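Local coordinates for protein indole-3-pyruvate decarboxylase (Azospirillum brasilense, PDB 2NXW) that decarboxylates phenylpyruvate and indole-3-pyruvate, the latter to indole-3-acetaldehyde on the route to auxin, using thiamine diphosphate and a metal ion, at residues A[392-397]-A[440-445]. Sequence-based numbering, arbitrary orientation.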
loop_
_atom_site.group_PDB
_atom_site.type_symbol
_atom_site.label_atom_id
_atom_site.label_comp_id
_atom_site.label_asym_id
_atom_site.label_seq_id
_atom_site.Cartn_x
_atom_site.Cartn_y
_atom_site.Cartn_z
ATOM N N GLU A 392 29.808 6.565 43.274
ATOM C CA GLU A 392 28.923 5.513 42.798
ATOM C C GLU A 392 28.467 5.986 41.415
ATOM O O GLU A 392 28.027 7.123 41.261
ATOM C CB GLU A 392 27.714 5.375 43.721
ATOM C CG GLU A 392 26.748 4.298 43.290
ATOM N N PRO A 393 28.579 5.125 40.394
ATOM C CA PRO A 393 28.168 5.517 39.041
ATOM C C PRO A 393 26.705 5.931 38.923
ATOM O O PRO A 393 25.840 5.430 39.646
ATOM C CB PRO A 393 28.453 4.267 38.207
ATOM C CG PRO A 393 29.534 3.557 38.976
ATOM C CD PRO A 393 29.082 3.740 40.407
ATOM N N LEU A 394 26.438 6.852 38.004
ATOM C CA LEU A 394 25.072 7.297 37.752
ATOM C C LEU A 394 24.566 6.604 36.500
ATOM O O LEU A 394 25.357 6.163 35.656
ATOM C CB LEU A 394 25.017 8.810 37.494
ATOM C CG LEU A 394 25.502 9.786 38.571
ATOM C CD1 LEU A 394 25.095 11.207 38.192
ATOM C CD2 LEU A 394 24.887 9.401 39.921
ATOM N N LEU A 395 23.250 6.486 36.383
ATOM C CA LEU A 395 22.678 5.937 35.157
ATOM C C LEU A 395 22.852 7.074 34.141
ATOM O O LEU A 395 22.701 8.249 34.480
ATOM C CB LEU A 395 21.189 5.605 35.335
ATOM C CG LEU A 395 20.483 5.162 34.041
ATOM C CD1 LEU A 395 19.504 4.026 34.359
ATOM C CD2 LEU A 395 19.770 6.349 33.388
ATOM N N ILE A 396 23.166 6.720 32.898
ATOM C CA ILE A 396 23.376 7.715 31.865
ATOM C C ILE A 396 22.266 7.685 30.829
ATOM O O ILE A 396 21.862 6.612 30.372
ATOM C CB ILE A 396 24.717 7.461 31.131
ATOM C CG1 ILE A 396 25.869 7.614 32.122
ATOM C CG2 ILE A 396 24.887 8.429 29.949
ATOM C CD1 ILE A 396 27.247 7.226 31.552
ATOM N N ALA A 397 21.760 8.868 30.493
ATOM C CA ALA A 397 20.764 9.004 29.435
ATOM C C ALA A 397 21.543 9.698 28.317
ATOM O O ALA A 397 22.171 10.736 28.532
ATOM C CB ALA A 397 19.602 9.872 29.885
ATOM N N GLY A 440 15.351 10.176 43.748
ATOM C CA GLY A 440 16.529 10.958 44.078
ATOM C C GLY A 440 17.861 10.557 43.465
ATOM O O GLY A 440 18.848 11.282 43.635
ATOM N N LYS A 441 17.917 9.412 42.782
ATOM C CA LYS A 441 19.164 8.990 42.155
ATOM C C LYS A 441 19.398 9.961 41.007
ATOM O O LYS A 441 18.537 10.144 40.143
ATOM C CB LYS A 441 19.059 7.554 41.634
ATOM C CG LYS A 441 18.893 6.502 42.742
ATOM C CD LYS A 441 20.134 6.397 43.611
ATOM C CE LYS A 441 20.071 5.171 44.526
ATOM N NZ LYS A 441 19.057 5.302 45.628
ATOM N N ARG A 442 20.557 10.598 41.015
ATOM C CA ARG A 442 20.874 11.584 40.003
ATOM C C ARG A 442 21.165 10.940 38.661
ATOM O O ARG A 442 21.760 9.870 38.595
ATOM C CB ARG A 442 22.062 12.411 40.475
ATOM C CG ARG A 442 22.127 13.783 39.873
ATOM C CD ARG A 442 23.142 14.662 40.605
ATOM N NE ARG A 442 22.896 16.054 40.288
ATOM C CZ ARG A 442 23.691 17.077 40.603
ATOM N NH1 ARG A 442 24.829 16.876 41.273
ATOM N NH2 ARG A 442 23.354 18.298 40.223
ATOM N N ILE A 443 20.740 11.600 37.590
ATOM C CA ILE A 443 20.963 11.072 36.254
ATOM C C ILE A 443 21.977 11.951 35.533
ATOM O O ILE A 443 21.975 13.173 35.689
ATOM C CB ILE A 443 19.630 11.038 35.457
ATOM C CG1 ILE A 443 18.561 10.264 36.248
ATOM C CG2 ILE A 443 19.848 10.381 34.096
ATOM C CD1 ILE A 443 18.903 8.810 36.556
ATOM N N LEU A 444 22.883 11.303 34.806
ATOM C CA LEU A 444 23.880 12.014 34.009
ATOM C C LEU A 444 23.419 11.927 32.561
ATOM O O LEU A 444 23.232 10.837 32.024
ATOM C CB LEU A 444 25.255 11.357 34.142
ATOM C CG LEU A 444 26.337 11.856 33.173
ATOM C CD1 LEU A 444 26.586 13.344 33.389
ATOM C CD2 LEU A 444 27.616 11.051 33.392
ATOM N N THR A 445 23.218 13.079 31.943
ATOM C CA THR A 445 22.793 13.113 30.552
ATOM C C THR A 445 23.931 13.595 29.662
ATOM O O THR A 445 24.615 14.552 30.006
ATOM C CB THR A 445 21.622 14.084 30.375
ATOM O OG1 THR A 445 20.524 13.639 31.178
ATOM C CG2 THR A 445 21.183 14.156 28.919
HETATM O O HOH W 1 21.754 7.170 38.837
#
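Leu394 lays its isobutyl group over the carbonyl of Arg442 where two neighbouring parallel strands, 395-398 and 443-448, begin to pair in the six-stranded sheet of the C-terminal thiamine diphosphate-binding domain. Between them the chain forms the edge strand 415-416 on the far side of 395-398 and then returns through helix 427-437, so that 395-398 lies between 415-416 and 443-448. The pair illustrates how a parallel ladder is closed at its frayed end. There the backbones stand too far apart for a direct bond, and one water bridges them, accepting from Leu395 N and donating to Arg442 O at 2.7 Å. Leu394 covers the same oxygen with CD2, at 3.4 Å, while CD1 reaches on to Leu444 CB. With CG anti to its carbonyl carbon (chi1 -60°), the side chain crosses that of Arg442 obliquely, CD1 lying 4.0 Å from Arg442 CB. Cutting Leu394 back to an alanine would probably strip most of the apolar cover from the Arg442 carbonyl and open a gap beside Leu444 CB. The guanidinium of Arg442 leads away to the carbonyls of Asp468, Ala526 and Thr529. Further along, side chains sort by face. Ile396 and Leu444 run side by side, CG1 against CD2, on the face where helix 376-388 also meets Leu444. On the other, Leu395 and Ile443 point the same way, and helix 427-437 packs on Ile443 and Thr445. Leu444 is gripped through both its backbone groups: its N donates almost straight to Leu395 O (170° at the hydrogen), and its O, 3.1 Å from Ile396 CA, accepts from Ala397 N at 2.9 Å, the donor tilted 18° from the carbonyl plane.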